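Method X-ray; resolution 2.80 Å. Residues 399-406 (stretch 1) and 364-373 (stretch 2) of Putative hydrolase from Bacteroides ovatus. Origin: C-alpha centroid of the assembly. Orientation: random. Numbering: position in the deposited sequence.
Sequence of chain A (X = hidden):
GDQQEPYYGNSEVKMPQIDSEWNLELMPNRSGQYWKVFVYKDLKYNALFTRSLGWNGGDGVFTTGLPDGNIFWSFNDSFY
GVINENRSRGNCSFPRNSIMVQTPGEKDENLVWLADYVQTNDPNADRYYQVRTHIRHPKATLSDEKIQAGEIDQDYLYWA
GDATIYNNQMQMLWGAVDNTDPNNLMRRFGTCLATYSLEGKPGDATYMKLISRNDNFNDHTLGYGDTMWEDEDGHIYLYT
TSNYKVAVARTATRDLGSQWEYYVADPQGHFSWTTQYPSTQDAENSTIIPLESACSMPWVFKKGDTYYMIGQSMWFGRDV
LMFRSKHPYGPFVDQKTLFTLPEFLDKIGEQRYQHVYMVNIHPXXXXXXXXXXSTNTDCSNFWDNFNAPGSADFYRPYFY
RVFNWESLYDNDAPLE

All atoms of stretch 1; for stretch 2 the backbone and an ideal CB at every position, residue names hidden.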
# COMPACT_ATOMS: atom_id res chain seq x y z
N PHE A 399 2.48 1.24 -12.02
CA PHE A 399 3.38 0.18 -11.60
C PHE A 399 4.78 0.26 -12.26
O PHE A 399 4.92 0.69 -13.41
CB PHE A 399 2.74 -1.17 -11.91
CG PHE A 399 1.46 -1.37 -11.14
CD1 PHE A 399 0.26 -0.82 -11.60
CD2 PHE A 399 1.46 -2.02 -9.91
CE1 PHE A 399 -0.92 -1.00 -10.89
CE2 PHE A 399 0.28 -2.17 -9.19
CZ PHE A 399 -0.91 -1.67 -9.69
N TYR A 400 5.80 -0.14 -11.48
CA TYR A 400 7.21 -0.18 -11.92
C TYR A 400 7.86 -1.47 -11.48
O TYR A 400 7.46 -2.04 -10.48
CB TYR A 400 8.01 1.01 -11.31
CG TYR A 400 7.40 2.35 -11.62
CD1 TYR A 400 6.34 2.85 -10.88
CD2 TYR A 400 7.86 3.12 -12.69
CE1 TYR A 400 5.74 4.06 -11.18
CE2 TYR A 400 7.26 4.33 -13.02
CZ TYR A 400 6.20 4.80 -12.26
OH TYR A 400 5.59 5.98 -12.61
N ARG A 401 8.88 -1.92 -12.20
CA ARG A 401 9.69 -3.09 -11.83
C ARG A 401 11.15 -2.66 -11.85
O ARG A 401 11.56 -1.96 -12.79
CB ARG A 401 9.46 -4.27 -12.78
CG ARG A 401 8.00 -4.68 -12.89
CD ARG A 401 7.79 -6.18 -12.85
NE ARG A 401 6.36 -6.49 -12.83
CZ ARG A 401 5.81 -7.63 -12.41
NH1 ARG A 401 6.57 -8.63 -11.97
NH2 ARG A 401 4.49 -7.79 -12.43
N VAL A 402 11.90 -2.98 -10.79
CA VAL A 402 13.32 -2.65 -10.67
C VAL A 402 14.08 -3.95 -10.70
O VAL A 402 13.91 -4.78 -9.80
CB VAL A 402 13.64 -1.83 -9.39
CG1 VAL A 402 15.08 -1.31 -9.42
CG2 VAL A 402 12.67 -0.67 -9.21
N PHE A 403 14.91 -4.14 -11.73
CA PHE A 403 15.76 -5.33 -11.84
C PHE A 403 17.18 -4.98 -11.46
O PHE A 403 17.67 -3.89 -11.79
CB PHE A 403 15.73 -5.90 -13.25
CG PHE A 403 14.41 -6.50 -13.63
CD1 PHE A 403 13.34 -5.68 -13.97
CD2 PHE A 403 14.25 -7.87 -13.73
CE1 PHE A 403 12.12 -6.23 -14.36
CE2 PHE A 403 13.04 -8.42 -14.12
CZ PHE A 403 11.98 -7.60 -14.43
N ASN A 404 17.84 -5.89 -10.75
CA ASN A 404 19.22 -5.72 -10.32
C ASN A 404 19.36 -4.56 -9.28
O ASN A 404 20.42 -3.95 -9.17
CB ASN A 404 20.13 -5.51 -11.55
CG ASN A 404 21.53 -6.05 -11.40
OD1 ASN A 404 21.81 -6.94 -10.60
ND2 ASN A 404 22.44 -5.51 -12.20
N TRP A 405 18.29 -4.32 -8.48
CA TRP A 405 18.26 -3.35 -7.36
C TRP A 405 19.38 -3.64 -6.33
O TRP A 405 19.90 -2.73 -5.70
CB TRP A 405 16.89 -3.36 -6.65
CG TRP A 405 16.44 -4.71 -6.17
CD1 TRP A 405 15.75 -5.64 -6.88
CD2 TRP A 405 16.76 -5.33 -4.92
NE1 TRP A 405 15.58 -6.79 -6.14
CE2 TRP A 405 16.22 -6.63 -4.94
CE3 TRP A 405 17.48 -4.92 -3.79
CZ2 TRP A 405 16.33 -7.51 -3.86
CZ3 TRP A 405 17.62 -5.80 -2.73
CH2 TRP A 405 17.05 -7.08 -2.77
N GLU A 406 19.74 -4.94 -6.18
CA GLU A 406 20.80 -5.45 -5.29
C GLU A 406 22.18 -4.77 -5.55
O GLU A 406 22.97 -4.64 -4.61
CB GLU A 406 20.97 -6.97 -5.49
CG GLU A 406 19.73 -7.80 -5.17
CD GLU A 406 18.96 -8.38 -6.35
OE1 GLU A 406 18.79 -7.67 -7.37
OE2 GLU A 406 18.46 -9.52 -6.22
N UNK A 364 4.46 -10.47 -4.03
CA UNK A 364 3.57 -11.44 -4.69
C UNK A 364 3.59 -11.32 -6.23
O UNK A 364 3.37 -12.33 -6.91
CB UNK A 364 2.14 -11.25 -4.18
N UNK A 365 3.82 -10.10 -6.78
CA UNK A 365 3.84 -9.87 -8.23
C UNK A 365 5.20 -10.10 -8.84
O UNK A 365 5.30 -10.16 -10.07
CB UNK A 365 3.38 -8.44 -8.55
N UNK A 366 6.26 -10.20 -8.02
CA UNK A 366 7.63 -10.40 -8.51
C UNK A 366 7.74 -11.76 -9.21
O UNK A 366 7.43 -12.81 -8.61
CB UNK A 366 8.64 -10.31 -7.36
N UNK A 367 8.09 -11.73 -10.51
CA UNK A 367 8.22 -12.92 -11.34
C UNK A 367 9.60 -13.61 -11.17
O UNK A 367 9.65 -14.84 -11.23
CB UNK A 367 8.00 -12.54 -12.81
N UNK A 368 10.70 -12.84 -10.98
CA UNK A 368 12.07 -13.38 -10.88
C UNK A 368 12.94 -12.78 -9.73
O UNK A 368 14.15 -13.03 -9.72
CB UNK A 368 12.78 -13.14 -12.21
N UNK A 369 12.35 -12.04 -8.79
CA UNK A 369 13.09 -11.41 -7.70
C UNK A 369 13.20 -9.91 -7.80
O UNK A 369 13.66 -9.27 -6.86
CB UNK A 369 14.50 -12.00 -7.63
N UNK A 370 12.75 -9.32 -8.95
CA UNK A 370 12.73 -7.88 -9.18
C UNK A 370 11.80 -7.21 -8.18
O UNK A 370 10.91 -7.86 -7.66
CB UNK A 370 12.30 -7.56 -10.61
N UNK A 371 11.99 -5.92 -7.91
CA UNK A 371 11.06 -5.23 -7.01
C UNK A 371 9.87 -4.82 -7.82
O UNK A 371 10.08 -4.34 -8.92
CB UNK A 371 11.70 -4.02 -6.33
N UNK A 372 8.64 -5.02 -7.32
CA UNK A 372 7.44 -4.57 -8.01
C UNK A 372 6.87 -3.46 -7.15
O UNK A 372 6.44 -3.71 -6.03
CB UNK A 372 6.43 -5.70 -8.23
N UNK A 373 6.96 -2.21 -7.63
CA UNK A 373 6.57 -1.01 -6.90
C UNK A 373 5.34 -0.38 -7.56
O UNK A 373 5.17 -0.47 -8.77
CB UNK A 373 7.73 -0.01 -6.85

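Position 364 has nothing of stretch 1 within reach, so the contact sets no rule there; it is Ala364. At 365 the ideal CB points toward stretch 1 and lies 4.1 Å from Arg401 NH2, so several kinds would suit: an acid or polar group for the charge, or an apolar chain packing beside it. Leu365 takes the apolar option, while its carbonyl, available whatever the side chain, makes the hydrogen bond: Leu365 O accepts from Arg401 NH1 at 2.8 Å. A water bridges the same Leu365 O (3.0 Å) to Arg401 NH2 (2.8 Å).

At 366 the CB points away, and a small polar residue that braces the turn would do. Ser366 does this: Ser366 OG donates to the backbone O of 370 at 2.6 Å. Position 367 points toward Arg401 NH1, 4.2 Å from the ideal CB of 367. An acid would answer that charge, but a flat group could also lie on the guanidinium. Arg367 takes the second course, stacking with guanidinium centres 3.7 Å apart and planes at 18°, although Arg401 NH2 and Arg367 NH2, both donors of like charge, come within 3.2 Å.

The ideal CB of 368 points toward stretch 1 and lies 5.1 Å from Phe403 CE2, loose enough for many small or polar residues. It is Thr368, whose OG1 sits 3.8 Å from Phe403 CE2. The backbone decides 369: at phi 109° and psi -8°, a CB would be jammed against the preceding carbonyl O. Gly369 fits, and its O accepts from Trp405 NE1 at 3.2 Å in a nearly straight hydrogen bond.

At 370 the ideal CB points toward stretch 1, 3.7 Å from Phe403 CE2 and 4.9 Å from Arg401 CB. The rule is a methylene to cover the ring plus an acceptor for the arginine, so Glu or Gln come to mind, with Glu adding the charge. Glu370 has both: its CB lies over the Phe403 face, 3.5 Å from the centroid, and OE2 forms a salt bridge with Arg401 NH1 at 2.9 Å. Its OE1 also accepts from Thr368 N at 2.7 Å, tying the turn to the same carboxylate.

From 371 the backbone pairs antiparallel with stretch 1. The ideal CB of 371 is 4.4 Å from Trp405 CD1, inviting a branched apolar chain. Leu371 places CG over the five-membered ring, 3.6 Å from its centroid, while Leu371 N and O pair with Val402 O and N, both at 2.9 Å. The ideal CB of 372 lies on the Arg401 side of the sheet, 4.6 Å from Arg401 CZ, where a compact beta-branched residue suits; Val372 lays CG2 over the guanidinium face, 3.6 Å from NH1 of Arg401. Position 373 returns to the face of Tyr400 and Val402, favouring an apolar chain. Ile373 meets Val402 CG2 with its CD1 at 3.8 Å.

Stretch 2 364-373: ALSRTGELVI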
# COMPACT_ATOMS: atom_id res chain seq x y z
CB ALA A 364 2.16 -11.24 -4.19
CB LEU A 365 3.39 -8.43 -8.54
CG LEU A 365 2.02 -8.04 -7.98
CD1 LEU A 365 1.70 -6.61 -8.34
CD2 LEU A 365 0.95 -8.96 -8.50
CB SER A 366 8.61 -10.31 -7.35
OG SER A 366 9.95 -10.28 -7.83
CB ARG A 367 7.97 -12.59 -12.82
CG ARG A 367 6.49 -12.34 -13.14
CD ARG A 367 6.26 -12.00 -14.60
NE ARG A 367 6.13 -10.55 -14.85
CZ ARG A 367 5.03 -9.91 -15.28
NH1 ARG A 367 3.91 -10.58 -15.50
NH2 ARG A 367 5.06 -8.59 -15.48
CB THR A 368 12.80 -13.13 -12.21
OG1 THR A 368 13.12 -11.73 -12.32
CG2 THR A 368 11.99 -13.60 -13.42
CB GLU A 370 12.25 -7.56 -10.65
CG GLU A 370 10.77 -7.77 -11.00
CD GLU A 370 10.35 -9.16 -11.45
OE1 GLU A 370 11.01 -10.14 -11.04
OE2 GLU A 370 9.36 -9.27 -12.21
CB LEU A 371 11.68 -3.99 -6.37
CG LEU A 371 12.89 -4.23 -5.50
CD1 LEU A 371 13.66 -2.96 -5.30
CD2 LEU A 371 12.52 -4.83 -4.18
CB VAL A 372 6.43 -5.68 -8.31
CG1 VAL A 372 5.31 -5.17 -9.22
CG2 VAL A 372 7.13 -6.88 -8.93
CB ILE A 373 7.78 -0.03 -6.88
CG1 ILE A 373 8.94 -0.61 -6.04
CG2 ILE A 373 7.40 1.36 -6.37
CD1 ILE A 373 10.26 -0.10 -6.37
O HOH W 1 3.26 -10.25 -12.23
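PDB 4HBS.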